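Local structure of putative methyltransferase (Porphyromonas gingivalis, 3LL7) at residues H224-E236 and E254-E266. The protein is a putative methyltransferase, probably transferring methyl groups from S-adenosylmethionine, as enzymes of this fold commonly do. Residues are numbered along the deposited sequence; the frame is centred on the assembly and turned at random.
Sequences HVQELHVVAAHGE and EKVPIHAINLLLE. With FMT (formic acid), chain E; FMT (formic acid), chain I.
His229 and His259 sit side by side on neighbouring parallel strands, their rings in an offset stack with centroids 3.9 Å apart and planes only 11° from parallel. The register pairs them on one face of the sheet, CA to CA 4.5 Å; matching first torsions, CG anti to the carbonyl carbon (chi1 -71° and -66°), then lay the flat rings alongside each other. CB of His259 adds a CH-pi contact over the His229 ring. The rotation of that ring is fixed at both nitrogens: NE2 gives a nearly straight bond to Glu227 OE1 (2.8 Å), arriving from above the carboxylate plane, while ND1 is hydrogen-bonded to Tyr86. Arg243 forms a salt bridge with the other carboxylate oxygen, so the acid that orients the histidine is itself fixed.

Six backbone hydrogen bonds join the strands, from Leu228 N to Pro257 O through Leu263 N to Ala232 O (2.7 Å). Pro257, lacking an N-H, sets its CD against Gln226 O (3.3 Å) and ends the ladder there.

Val225 CG1 meets Val256 CG1 (3.7 Å) where the pair begins. On the histidine side, under helix 81-86, Val231 CG1 meets Leu263 CD1 (3.6 Å). Opposite, branched Leu228 and Val230 approach Ile258, Val230 also packing on helix 299-304, and small Ala232 accommodates Asn262 OD1 against its CB (3.5 Å). That oxygen accepts from a water, which accepts from Gly235 N in the type I' turn.

Strands 225-233 and 236-244 form the closing hairpin of a 3-2-1-4-5-7-6 sheet, as in class I Rossmann-like methyltransferases; strand 258-263 extends it.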
loop_
_atom_site.group_PDB
_atom_site.type_symbol
_atom_site.label_atom_id
_atom_site.label_comp_id
_atom_site.label_asym_id
_atom_site.label_seq_id
_atom_site.Cartn_x
_atom_site.Cartn_y
_atom_site.Cartn_z
ATOM N N HIS A 224 -11.445 19.964 -2.561
ATOM C CA HIS A 224 -11.234 20.106 -1.115
ATOM C C HIS A 224 -10.195 19.175 -0.528
ATOM O O HIS A 224 -10.178 18.958 0.687
ATOM C CB HIS A 224 -12.558 19.985 -0.335
ATOM C CG HIS A 224 -13.550 21.038 -0.712
ATOM N ND1 HIS A 224 -13.379 22.365 -0.386
ATOM C CD2 HIS A 224 -14.703 20.967 -1.418
ATOM C CE1 HIS A 224 -14.395 23.067 -0.862
ATOM N NE2 HIS A 224 -15.213 22.241 -1.489
ATOM N N VAL A 225 -9.305 18.677 -1.387
ATOM C CA VAL A 225 -8.196 17.810 -0.962
ATOM C C VAL A 225 -7.220 18.614 -0.108
ATOM O O VAL A 225 -6.828 19.716 -0.482
ATOM C CB VAL A 225 -7.472 17.200 -2.178
ATOM C CG1 VAL A 225 -6.198 16.456 -1.739
ATOM C CG2 VAL A 225 -8.390 16.236 -2.905
ATOM N N GLN A 226 -6.840 18.053 1.038
ATOM C CA GLN A 226 -5.919 18.706 1.964
ATOM C C GLN A 226 -4.520 18.101 1.971
ATOM O O GLN A 226 -3.559 18.779 2.296
ATOM C CB GLN A 226 -6.477 18.656 3.380
ATOM C CG GLN A 226 -7.775 19.474 3.537
ATOM C CD GLN A 226 -7.582 20.948 3.240
ATOM O OE1 GLN A 226 -6.637 21.583 3.723
ATOM N NE2 GLN A 226 -8.485 21.506 2.435
ATOM N N GLU A 227 -4.434 16.813 1.652
ATOM C CA GLU A 227 -3.154 16.085 1.611
ATOM C C GLU A 227 -3.330 14.793 0.827
ATOM O O GLU A 227 -4.419 14.217 0.823
ATOM C CB GLU A 227 -2.605 15.798 3.026
ATOM C CG GLU A 227 -3.578 15.077 3.986
ATOM C CD GLU A 227 -3.015 14.918 5.404
ATOM O OE1 GLU A 227 -1.794 14.790 5.580
ATOM O OE2 GLU A 227 -3.806 14.939 6.364
ATOM N N LEU A 228 -2.257 14.315 0.187
ATOM C CA LEU A 228 -2.278 13.035 -0.515
ATOM C C LEU A 228 -1.031 12.257 -0.065
ATOM O O LEU A 228 0.075 12.788 -0.077
ATOM C CB LEU A 228 -2.298 13.278 -2.044
ATOM C CG LEU A 228 -2.456 12.058 -2.960
ATOM C CD1 LEU A 228 -3.025 12.421 -4.314
ATOM C CD2 LEU A 228 -1.069 11.319 -3.138
ATOM N N HIS A 229 -1.213 11.012 0.361
ATOM C CA HIS A 229 -0.092 10.223 0.856
ATOM C C HIS A 229 0.143 9.063 -0.110
ATOM O O HIS A 229 -0.819 8.357 -0.476
ATOM C CB HIS A 229 -0.414 9.647 2.234
ATOM C CG HIS A 229 -0.454 10.675 3.326
ATOM N ND1 HIS A 229 0.169 10.487 4.537
ATOM C CD2 HIS A 229 -1.035 11.898 3.386
ATOM C CE1 HIS A 229 -0.023 11.549 5.299
ATOM N NE2 HIS A 229 -0.749 12.421 4.621
ATOM N N VAL A 230 1.399 8.855 -0.504
ATOM C CA VAL A 230 1.755 7.701 -1.331
ATOM C C VAL A 230 2.429 6.718 -0.401
ATOM O O VAL A 230 3.491 7.034 0.185
ATOM C CB VAL A 230 2.718 8.086 -2.486
ATOM C CG1 VAL A 230 3.111 6.834 -3.294
ATOM C CG2 VAL A 230 2.067 9.156 -3.359
ATOM N N VAL A 231 1.768 5.592 -0.151
ATOM C CA VAL A 231 2.233 4.713 0.947
ATOM C C VAL A 231 2.801 3.395 0.419
ATOM O O VAL A 231 2.062 2.581 -0.175
ATOM C CB VAL A 231 1.077 4.431 1.952
ATOM C CG1 VAL A 231 1.559 3.558 3.117
ATOM C CG2 VAL A 231 0.471 5.767 2.478
ATOM N N ALA A 232 4.093 3.180 0.642
ATOM C CA ALA A 232 4.719 1.910 0.292
ATOM C C ALA A 232 4.957 1.053 1.550
ATOM O O ALA A 232 5.171 1.598 2.645
ATOM C CB ALA A 232 6.024 2.139 -0.442
ATOM N N ALA A 233 4.873 -0.264 1.363
ATOM C CA ALA A 233 5.187 -1.303 2.373
ATOM C C ALA A 233 5.693 -2.532 1.624
ATOM O O ALA A 233 5.255 -2.809 0.500
ATOM C CB ALA A 233 3.952 -1.652 3.194
ATOM N N HIS A 234 6.610 -3.284 2.231
ATOM C CA HIS A 234 7.139 -4.519 1.610
ATOM C C HIS A 234 7.823 -4.258 0.258
ATOM O O HIS A 234 7.808 -5.109 -0.634
ATOM C CB HIS A 234 6.034 -5.577 1.462
ATOM C CG HIS A 234 5.270 -5.831 2.728
ATOM N ND1 HIS A 234 5.799 -6.541 3.786
ATOM C CD2 HIS A 234 4.026 -5.458 3.109
ATOM C CE1 HIS A 234 4.913 -6.598 4.765
ATOM N NE2 HIS A 234 3.831 -5.940 4.383
ATOM N N GLY A 235 8.403 -3.070 0.112
ATOM C CA GLY A 235 9.088 -2.691 -1.113
ATOM C C GLY A 235 8.244 -2.159 -2.264
ATOM O O GLY A 235 8.781 -1.949 -3.350
ATOM N N GLU A 236 6.937 -1.949 -2.062
ATOM C CA GLU A 236 6.083 -1.551 -3.179
ATOM C C GLU A 236 4.975 -0.633 -2.726
ATOM O O GLU A 236 4.536 -0.715 -1.571
ATOM C CB GLU A 236 5.496 -2.765 -3.931
ATOM C CG GLU A 236 4.438 -3.547 -3.194
ATOM C CD GLU A 236 3.749 -4.648 -4.045
ATOM O OE1 GLU A 236 4.248 -5.028 -5.124
ATOM O OE2 GLU A 236 2.693 -5.142 -3.609
ATOM N N GLU A 254 -1.700 22.158 -7.304
ATOM C CA GLU A 254 -0.239 22.202 -7.340
ATOM C C GLU A 254 0.371 22.475 -5.970
ATOM O O GLU A 254 1.552 22.256 -5.777
ATOM C CB GLU A 254 0.248 23.256 -8.341
ATOM C CG GLU A 254 0.048 24.698 -7.879
ATOM C CD GLU A 254 -1.298 25.349 -8.284
ATOM O OE1 GLU A 254 -2.264 24.643 -8.689
ATOM O OE2 GLU A 254 -1.378 26.600 -8.185
ATOM N N LYS A 255 -0.446 22.951 -5.037
ATOM C CA LYS A 255 -0.014 23.243 -3.671
ATOM C C LYS A 255 -0.436 22.195 -2.644
ATOM O O LYS A 255 -0.077 22.304 -1.472
ATOM C CB LYS A 255 -0.551 24.602 -3.224
ATOM C CG LYS A 255 0.110 25.755 -3.925
ATOM C CD LYS A 255 -0.407 27.071 -3.362
ATOM C CE LYS A 255 0.067 28.249 -4.183
ATOM N NZ LYS A 255 1.495 28.553 -3.919
ATOM N N VAL A 256 -1.186 21.184 -3.065
ATOM C CA VAL A 256 -1.539 20.113 -2.123
ATOM C C VAL A 256 -0.285 19.367 -1.640
ATOM O O VAL A 256 0.499 18.889 -2.466
ATOM C CB VAL A 256 -2.548 19.133 -2.730
ATOM C CG1 VAL A 256 -2.735 17.892 -1.820
ATOM C CG2 VAL A 256 -3.915 19.864 -2.923
ATOM N N PRO A 257 -0.094 19.258 -0.303
ATOM C CA PRO A 257 1.031 18.485 0.235
ATOM C C PRO A 257 0.942 16.994 -0.117
ATOM O O PRO A 257 -0.056 16.338 0.194
ATOM C CB PRO A 257 0.880 18.643 1.758
ATOM C CG PRO A 257 0.079 19.903 1.941
ATOM C CD PRO A 257 -0.845 19.946 0.764
ATOM N N ILE A 258 1.989 16.484 -0.757
ATOM C CA ILE A 258 2.130 15.071 -1.088
ATOM C C ILE A 258 3.132 14.461 -0.127
ATOM O O ILE A 258 4.282 14.939 -0.026
ATOM C CB ILE A 258 2.601 14.888 -2.542
ATOM C CG1 ILE A 258 1.601 15.579 -3.507
ATOM C CG2 ILE A 258 2.735 13.418 -2.905
ATOM C CD1 ILE A 258 2.176 15.798 -4.900
ATOM N N HIS A 259 2.713 13.390 0.552
ATOM C CA HIS A 259 3.588 12.662 1.464
ATOM C C HIS A 259 4.018 11.344 0.835
ATOM O O HIS A 259 3.156 10.499 0.509
ATOM C CB HIS A 259 2.836 12.299 2.749
ATOM C CG HIS A 259 2.443 13.469 3.588
ATOM N ND1 HIS A 259 1.779 14.571 3.091
ATOM C CD2 HIS A 259 2.616 13.695 4.911
ATOM C CE1 HIS A 259 1.557 15.427 4.076
ATOM N NE2 HIS A 259 2.053 14.914 5.188
ATOM N N ALA A 260 5.330 11.137 0.707
ATOM C CA ALA A 260 5.829 9.880 0.158
ATOM C C ALA A 260 6.440 9.133 1.298
ATOM O O ALA A 260 7.359 9.641 1.964
ATOM C CB ALA A 260 6.867 10.143 -0.977
ATOM N N ILE A 261 5.921 7.938 1.570
ATOM C CA ILE A 261 6.436 7.230 2.732
ATOM C C ILE A 261 6.664 5.765 2.451
ATOM O O ILE A 261 5.869 5.131 1.768
ATOM C CB ILE A 261 5.583 7.450 3.971
ATOM C CG1 ILE A 261 6.393 7.044 5.251
ATOM C CG2 ILE A 261 4.251 6.760 3.825
ATOM C CD1 ILE A 261 5.943 7.762 6.535
ATOM N N ASN A 262 7.764 5.246 2.972
ATOM C CA ASN A 262 8.102 3.861 2.769
ATOM C C ASN A 262 8.099 3.223 4.132
ATOM O O ASN A 262 9.036 3.421 4.885
ATOM C CB ASN A 262 9.497 3.739 2.104
ATOM C CG ASN A 262 9.840 2.323 1.709
ATOM O OD1 ASN A 262 8.980 1.568 1.267
ATOM N ND2 ASN A 262 11.126 1.943 1.858
ATOM N N LEU A 263 7.045 2.469 4.454
ATOM C CA LEU A 263 6.915 1.854 5.792
ATOM C C LEU A 263 7.877 0.681 5.968
ATOM O O LEU A 263 7.983 -0.164 5.085
ATOM C CB LEU A 263 5.466 1.410 6.056
ATOM C CG LEU A 263 4.446 2.531 5.879
ATOM C CD1 LEU A 263 3.003 2.015 6.017
ATOM C CD2 LEU A 263 4.738 3.712 6.820
ATOM N N LEU A 264 8.573 0.655 7.108
ATOM C CA LEU A 264 9.625 -0.341 7.386
ATOM C C LEU A 264 9.499 -0.998 8.753
ATOM O O LEU A 264 8.664 -0.608 9.570
ATOM C CB LEU A 264 11.028 0.281 7.264
ATOM C CG LEU A 264 11.507 0.798 5.904
ATOM C CD1 LEU A 264 12.901 1.432 6.025
ATOM C CD2 LEU A 264 11.487 -0.296 4.829
ATOM N N LEU A 265 10.344 -1.999 8.987
ATOM C CA LEU A 265 10.340 -2.777 10.226
ATOM C C LEU A 265 10.860 -1.979 11.432
ATOM O O LEU A 265 12.007 -2.163 11.867
ATOM C CB LEU A 265 11.132 -4.065 10.035
ATOM N N GLU A 266 10.000 -1.101 11.959
ATOM C CA GLU A 266 10.252 -0.322 13.187
ATOM C C GLU A 266 9.102 0.647 13.465
ATOM O O GLU A 266 8.830 1.550 12.656
ATOM C CB GLU A 266 11.571 0.459 13.097
ATOM C CG GLU A 266 11.648 1.425 11.924
ATOM C CD GLU A 266 12.961 2.168 11.858
ATOM O OE1 GLU A 266 13.931 1.738 12.519
ATOM O OE2 GLU A 266 13.022 3.185 11.137
HETATM C C FMT E . 10.641 7.840 3.250
HETATM O O1 FMT E . 10.292 8.814 2.553
HETATM O O2 FMT E . 9.922 7.190 4.030
HETATM C C FMT I . 13.331 4.120 3.298
HETATM O O1 FMT I . 13.696 5.290 3.416
HETATM O O2 FMT I . 13.586 3.445 2.305
HETATM O O HOH W 1 8.537 -0.901 2.019
#